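Local coordinates for protein UDP-galactopyranose mutase (Deinococcus radiodurans, PDB 3HDQ) that binds FAD and probably interconverts UDP-galactopyranose and UDP-galactofuranose as a flavoenzyme mutase, at residues Ala37-Ala49 with Tyr222-Ile235. Sequence-based numbering, arbitrary orientation.
Sequences AGFAGSVLAERLA and YTRMFQNMLSSPNI. With FAD (flavin-adenine dinucleotide), chain L.
Helices 39-49 and 222-229 run side by side in roughly the same direction, their axes 10.0 Å apart at closest and inclined by 32°, and Phe39, at the start of its helix, meets Phe226, one turn into the other. The pair is a T-shaped stack: CZ of Phe226 stands over the centre of one face of Phe39, the ring centroids lie 4.7 Å apart and the planes open to 63°. Met225, its chain bent at the thioether (chi3 77°), swings its methyl CE to 3.5 Å from CE2 of Phe39, while CD2 of Tyr222 comes up to that ring's edge. With an alanine in place of Phe39, the edge of Phe226 and the Met225 methyl would probably lose the surface they rest on, opening a gap close to the cofactor. Further along, OG of Ser42 lies at the edge of the Phe226 ring, and CB of the same serine rests 3.7 Å from CD2 of Leu230. Beyond helix 222-229, Ile235 pushes CG1 to 3.4 Å from CB of Ala49. Asn234 closes this end with the contact's one direct hydrogen bond, ND2 reaching O of Ala49 (3.0 Å) in the carbonyl plane on a lone pair; an ST turn at Ser232 shapes the loop that presents it. At the other end, N of Ala40 donates to the FAD phosphate oxygen O1P (2.9 Å). Gly38 and Gly41 fit the GxGxxG pattern of a Rossmann-type dinucleotide-binding fold, whose first helix is here flanked by helix 222-229 and the start of strand 235-239, at this chain's sheet edge.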
loop_
_atom_site.group_PDB
_atom_site.type_symbol
_atom_site.label_atom_id
_atom_site.label_comp_id
_atom_site.label_asym_id
_atom_site.label_seq_id
_atom_site.Cartn_x
_atom_site.Cartn_y
_atom_site.Cartn_z
ATOM N N ALA A 37 -8.912 8.463 -7.982
ATOM C CA ALA A 37 -7.796 7.660 -8.484
ATOM C C ALA A 37 -8.200 6.216 -8.832
ATOM O O ALA A 37 -7.397 5.284 -8.707
ATOM C CB ALA A 37 -6.653 7.665 -7.488
ATOM N N GLY A 38 -9.448 6.034 -9.247
ATOM C CA GLY A 38 -9.888 4.753 -9.771
ATOM C C GLY A 38 -9.402 4.594 -11.196
ATOM O O GLY A 38 -8.485 5.300 -11.623
ATOM N N PHE A 39 -10.001 3.681 -11.948
ATOM C CA PHE A 39 -9.597 3.521 -13.330
ATOM C C PHE A 39 -9.741 4.814 -14.118
ATOM O O PHE A 39 -8.866 5.153 -14.905
ATOM C CB PHE A 39 -10.375 2.392 -14.010
ATOM C CG PHE A 39 -9.774 1.048 -13.787
ATOM C CD1 PHE A 39 -10.265 0.218 -12.796
ATOM C CD2 PHE A 39 -8.693 0.627 -14.549
ATOM C CE1 PHE A 39 -9.703 -1.021 -12.574
ATOM C CE2 PHE A 39 -8.121 -0.611 -14.331
ATOM C CZ PHE A 39 -8.626 -1.437 -13.338
ATOM N N ALA A 40 -10.837 5.535 -13.901
ATOM C CA ALA A 40 -11.105 6.745 -14.679
ATOM C C ALA A 40 -10.006 7.783 -14.501
ATOM O O ALA A 40 -9.400 8.241 -15.476
ATOM C CB ALA A 40 -12.464 7.336 -14.304
ATOM N N GLY A 41 -9.751 8.165 -13.256
ATOM C CA GLY A 41 -8.732 9.165 -12.993
ATOM C C GLY A 41 -7.318 8.738 -13.361
ATOM O O GLY A 41 -6.552 9.518 -13.934
ATOM N N SER A 42 -6.967 7.499 -13.027
ATOM C CA SER A 42 -5.596 7.019 -13.172
ATOM C C SER A 42 -5.190 6.847 -14.627
ATOM O O SER A 42 -4.051 7.094 -14.978
ATOM C CB SER A 42 -5.408 5.700 -12.425
ATOM O OG SER A 42 -5.663 5.875 -11.052
ATOM N N VAL A 43 -6.114 6.399 -15.470
ATOM C CA VAL A 43 -5.807 6.241 -16.883
ATOM C C VAL A 43 -5.570 7.615 -17.495
ATOM O O VAL A 43 -4.633 7.803 -18.262
ATOM C CB VAL A 43 -6.931 5.522 -17.648
ATOM C CG1 VAL A 43 -6.702 5.641 -19.163
ATOM C CG2 VAL A 43 -6.999 4.062 -17.245
ATOM N N LEU A 44 -6.414 8.582 -17.146
ATOM C CA LEU A 44 -6.224 9.943 -17.648
ATOM C C LEU A 44 -4.978 10.616 -17.037
ATOM O O LEU A 44 -4.275 11.376 -17.706
ATOM C CB LEU A 44 -7.488 10.779 -17.457
ATOM C CG LEU A 44 -8.525 10.554 -18.565
ATOM C CD1 LEU A 44 -9.944 10.844 -18.094
ATOM C CD2 LEU A 44 -8.171 11.401 -19.804
ATOM N N ALA A 45 -4.681 10.302 -15.784
ATOM C CA ALA A 45 -3.460 10.821 -15.179
ATOM C C ALA A 45 -2.241 10.282 -15.921
ATOM O O ALA A 45 -1.295 11.016 -16.198
ATOM C CB ALA A 45 -3.395 10.474 -13.704
ATOM N N GLU A 46 -2.268 8.997 -16.255
ATOM C CA GLU A 46 -1.133 8.377 -16.944
ATOM C C GLU A 46 -0.944 8.931 -18.359
ATOM O O GLU A 46 0.171 9.282 -18.750
ATOM C CB GLU A 46 -1.282 6.847 -16.977
ATOM C CG GLU A 46 -0.079 6.112 -17.568
ATOM C CD GLU A 46 -0.133 6.015 -19.086
ATOM O OE1 GLU A 46 -1.239 5.833 -19.643
ATOM O OE2 GLU A 46 0.931 6.114 -19.726
ATOM N N ARG A 47 -2.038 8.991 -19.121
ATOM C CA ARG A 47 -2.004 9.512 -20.485
ATOM C C ARG A 47 -1.558 10.973 -20.526
ATOM O O ARG A 47 -0.658 11.319 -21.272
ATOM C CB ARG A 47 -3.366 9.363 -21.163
ATOM C CG ARG A 47 -3.780 7.914 -21.424
ATOM C CD ARG A 47 -2.985 7.292 -22.580
ATOM N NE ARG A 47 -1.614 6.991 -22.186
ATOM C CZ ARG A 47 -0.581 6.967 -23.020
ATOM N NH1 ARG A 47 0.636 6.686 -22.566
ATOM N NH2 ARG A 47 -0.766 7.237 -24.303
ATOM N N LEU A 48 -2.192 11.825 -19.726
ATOM C CA LEU A 48 -1.842 13.241 -19.721
ATOM C C LEU A 48 -0.372 13.424 -19.292
ATOM O O LEU A 48 0.359 14.239 -19.862
ATOM C CB LEU A 48 -2.781 14.043 -18.810
ATOM C CG LEU A 48 -4.127 14.665 -19.243
ATOM C CD1 LEU A 48 -4.173 15.084 -20.714
ATOM C CD2 LEU A 48 -5.344 13.827 -18.867
ATOM N N ALA A 49 0.061 12.634 -18.309
ATOM C CA ALA A 49 1.431 12.721 -17.792
ATOM C C ALA A 49 2.470 12.406 -18.864
ATOM O O ALA A 49 3.521 13.059 -18.942
ATOM C CB ALA A 49 1.612 11.788 -16.612
ATOM N N TYR A 222 -4.404 -5.463 -8.426
ATOM C CA TYR A 222 -4.700 -4.156 -8.995
ATOM C C TYR A 222 -3.808 -3.043 -8.459
ATOM O O TYR A 222 -3.337 -2.197 -9.209
ATOM C CB TYR A 222 -6.170 -3.799 -8.717
ATOM C CG TYR A 222 -7.142 -4.692 -9.453
ATOM C CD1 TYR A 222 -7.752 -5.766 -8.818
ATOM C CD2 TYR A 222 -7.425 -4.473 -10.793
ATOM C CE1 TYR A 222 -8.632 -6.584 -9.502
ATOM C CE2 TYR A 222 -8.294 -5.283 -11.484
ATOM C CZ TYR A 222 -8.896 -6.340 -10.839
ATOM O OH TYR A 222 -9.766 -7.147 -11.539
ATOM N N THR A 223 -3.579 -3.042 -7.157
ATOM C CA THR A 223 -2.866 -1.936 -6.533
ATOM C C THR A 223 -1.465 -1.763 -7.114
ATOM O O THR A 223 -1.065 -0.644 -7.473
ATOM C CB THR A 223 -2.853 -2.073 -5.000
ATOM O OG1 THR A 223 -4.195 -1.950 -4.530
ATOM C CG2 THR A 223 -1.989 -0.992 -4.351
ATOM N N ARG A 224 -0.739 -2.870 -7.225
ATOM C CA ARG A 224 0.544 -2.876 -7.915
ATOM C C ARG A 224 0.438 -2.278 -9.326
ATOM O O ARG A 224 1.278 -1.481 -9.727
ATOM C CB ARG A 224 1.113 -4.298 -7.963
ATOM C CG ARG A 224 1.534 -4.804 -6.587
ATOM C CD ARG A 224 2.886 -4.239 -6.201
ATOM N NE ARG A 224 3.877 -4.645 -7.196
ATOM C CZ ARG A 224 4.485 -5.830 -7.198
ATOM N NH1 ARG A 224 4.218 -6.723 -6.246
ATOM N NH2 ARG A 224 5.364 -6.122 -8.150
ATOM N N MET A 225 -0.603 -2.660 -10.065
ATOM C CA MET A 225 -0.825 -2.152 -11.418
ATOM C C MET A 225 -1.053 -0.635 -11.389
ATOM O O MET A 225 -0.411 0.120 -12.126
ATOM C CB MET A 225 -2.029 -2.860 -12.068
ATOM C CG MET A 225 -2.388 -2.352 -13.465
ATOM S SD MET A 225 -4.003 -2.925 -14.018
ATOM C CE MET A 225 -5.060 -1.825 -13.083
ATOM N N PHE A 226 -1.968 -0.199 -10.527
ATOM C CA PHE A 226 -2.214 1.221 -10.334
ATOM C C PHE A 226 -0.950 2.000 -9.963
ATOM O O PHE A 226 -0.720 3.077 -10.498
ATOM C CB PHE A 226 -3.332 1.449 -9.312
ATOM C CG PHE A 226 -4.710 1.337 -9.908
ATOM C CD1 PHE A 226 -5.455 0.185 -9.757
ATOM C CD2 PHE A 226 -5.241 2.374 -10.657
ATOM C CE1 PHE A 226 -6.720 0.075 -10.325
ATOM C CE2 PHE A 226 -6.508 2.274 -11.221
ATOM C CZ PHE A 226 -7.247 1.121 -11.058
ATOM N N GLN A 227 -0.132 1.455 -9.067
ATOM C CA GLN A 227 1.101 2.135 -8.678
ATOM C C GLN A 227 1.990 2.416 -9.886
ATOM O O GLN A 227 2.516 3.519 -10.018
ATOM C CB GLN A 227 1.856 1.360 -7.580
ATOM C CG GLN A 227 1.215 1.536 -6.199
ATOM C CD GLN A 227 1.714 0.557 -5.130
ATOM O OE1 GLN A 227 2.531 -0.327 -5.396
ATOM N NE2 GLN A 227 1.205 0.717 -3.904
ATOM N N ASN A 228 2.140 1.428 -10.769
ATOM C CA ASN A 228 2.864 1.626 -12.028
ATOM C C ASN A 228 2.232 2.720 -12.913
ATOM O O ASN A 228 2.940 3.515 -13.540
ATOM C CB ASN A 228 2.977 0.309 -12.819
ATOM C CG ASN A 228 3.841 -0.745 -12.112
ATOM O OD1 ASN A 228 4.759 -0.422 -11.343
ATOM N ND2 ASN A 228 3.547 -2.014 -12.380
ATOM N N MET A 229 0.900 2.763 -12.955
ATOM C CA MET A 229 0.179 3.755 -13.759
ATOM C C MET A 229 0.415 5.198 -13.290
ATOM O O MET A 229 0.431 6.134 -14.089
ATOM C CB MET A 229 -1.320 3.455 -13.738
ATOM C CG MET A 229 -1.914 3.043 -15.070
ATOM S SD MET A 229 -3.653 2.542 -14.911
ATOM C CE MET A 229 -3.386 0.918 -14.272
ATOM N N LEU A 230 0.596 5.369 -11.988
ATOM C CA LEU A 230 0.736 6.702 -11.409
ATOM C C LEU A 230 2.193 7.033 -11.075
ATOM O O LEU A 230 2.459 7.969 -10.325
ATOM C CB LEU A 230 -0.133 6.816 -10.151
ATOM C CG LEU A 230 -1.618 6.462 -10.297
ATOM C CD1 LEU A 230 -2.345 6.621 -8.967
ATOM C CD2 LEU A 230 -2.255 7.331 -11.348
ATOM N N SER A 231 3.131 6.280 -11.640
ATOM C CA SER A 231 4.540 6.419 -11.267
ATOM C C SER A 231 5.276 7.598 -11.908
ATOM O O SER A 231 6.312 8.027 -11.396
ATOM C CB SER A 231 5.311 5.124 -11.563
ATOM O OG SER A 231 5.324 4.872 -12.954
ATOM N N SER A 232 4.769 8.094 -13.034
ATOM C CA SER A 232 5.419 9.196 -13.746
ATOM C C SER A 232 5.788 10.357 -12.819
ATOM O O SER A 232 5.043 10.687 -11.896
ATOM C CB SER A 232 4.531 9.721 -14.877
ATOM O OG SER A 232 4.974 11.002 -15.313
ATOM N N PRO A 233 6.942 10.981 -13.073
ATOM C CA PRO A 233 7.372 12.209 -12.385
ATOM C C PRO A 233 6.355 13.356 -12.494
ATOM O O PRO A 233 6.299 14.182 -11.593
ATOM C CB PRO A 233 8.667 12.584 -13.107
ATOM C CG PRO A 233 9.172 11.302 -13.669
ATOM C CD PRO A 233 7.959 10.478 -14.007
ATOM N N ASN A 234 5.568 13.389 -13.565
ATOM C CA ASN A 234 4.538 14.418 -13.759
ATOM C C ASN A 234 3.254 14.179 -12.970
ATOM O O ASN A 234 2.292 14.933 -13.097
ATOM C CB ASN A 234 4.172 14.529 -15.242
ATOM C CG ASN A 234 5.284 15.146 -16.071
ATOM O OD1 ASN A 234 6.161 15.823 -15.537
ATOM N ND2 ASN A 234 5.251 14.917 -17.378
ATOM N N ILE A 235 3.212 13.122 -12.174
ATOM C CA ILE A 235 1.992 12.818 -11.436
ATOM C C ILE A 235 2.194 12.985 -9.926
ATOM O O ILE A 235 3.011 12.298 -9.320
ATOM C CB ILE A 235 1.480 11.399 -11.769
ATOM C CG1 ILE A 235 1.181 11.292 -13.263
ATOM C CG2 ILE A 235 0.224 11.079 -10.983
ATOM C CD1 ILE A 235 0.531 9.972 -13.668
HETATM P PA FAD L . -14.274 4.578 -8.861
HETATM O O1A FAD L . -13.549 3.395 -8.592
HETATM O O2A FAD L . -15.446 4.590 -8.088
HETATM O O5B FAD L . -13.352 5.754 -8.460
HETATM C C5B FAD L . -13.757 7.063 -8.330
HETATM C C4B FAD L . -12.952 7.663 -7.223
HETATM O O4B FAD L . -13.301 8.989 -7.047
HETATM C C3B FAD L . -13.292 6.967 -5.928
HETATM O O3B FAD L . -12.210 6.291 -5.379
HETATM C C2B FAD L . -13.725 8.068 -5.019
HETATM O O2B FAD L . -13.168 7.885 -3.775
HETATM C C1B FAD L . -13.212 9.298 -5.708
HETATM N N9A FAD L . -13.968 10.484 -5.321
HETATM C C8A FAD L . -15.287 10.698 -5.390
HETATM N N7A FAD L . -15.570 11.891 -4.932
HETATM C C5A FAD L . -14.441 12.470 -4.555
HETATM C C6A FAD L . -14.136 13.695 -4.006
HETATM N N6A FAD L . -15.033 14.616 -3.912
HETATM N N1A FAD L . -12.859 14.016 -3.716
HETATM C C2A FAD L . -11.873 13.125 -3.948
HETATM N N3A FAD L . -12.173 11.924 -4.486
HETATM C C4A FAD L . -13.427 11.589 -4.776
HETATM N N1 FAD L . -15.930 -4.419 -12.895
HETATM C C2 FAD L . -15.456 -5.411 -13.657
HETATM O O2 FAD L . -15.027 -5.204 -14.752
HETATM N N3 FAD L . -15.463 -6.651 -13.158
HETATM C C4 FAD L . -15.936 -6.890 -11.911
HETATM O O4 FAD L . -15.949 -7.984 -11.457
HETATM C C4X FAD L . -16.422 -5.878 -11.170
HETATM N N5 FAD L . -16.906 -6.132 -9.938
HETATM C C5X FAD L . -17.389 -5.117 -9.193
HETATM C C6 FAD L . -17.867 -5.385 -7.933
HETATM C C7 FAD L . -18.357 -4.364 -7.168
HETATM C C7M FAD L . -18.881 -4.636 -5.818
HETATM C C8 FAD L . -18.357 -3.086 -7.645
HETATM C C8M FAD L . -18.908 -2.018 -6.778
HETATM C C9 FAD L . -17.868 -2.819 -8.908
HETATM C C9A FAD L . -17.385 -3.834 -9.696
HETATM N N10 FAD L . -16.889 -3.590 -10.943
HETATM C C10 FAD L . -16.418 -4.625 -11.669
HETATM C "C1'" FAD L . -16.973 -2.246 -11.570
HETATM C "C2'" FAD L . -15.776 -1.370 -11.280
HETATM O "O2'" FAD L . -15.759 -1.185 -9.910
HETATM C "C3'" FAD L . -15.858 0.001 -11.944
HETATM O "O3'" FAD L . -15.842 -0.019 -13.302
HETATM C "C4'" FAD L . -14.599 0.757 -11.732
HETATM O "O4'" FAD L . -14.102 0.284 -10.518
HETATM C "C5'" FAD L . -14.933 2.219 -11.723
HETATM O "O5'" FAD L . -13.875 3.069 -11.971
HETATM P P FAD L . -14.068 4.588 -11.720
HETATM O O1P FAD L . -12.816 5.232 -11.795
HETATM O O2P FAD L . -14.908 5.071 -12.749
HETATM O O3P FAD L . -14.759 4.770 -10.333
#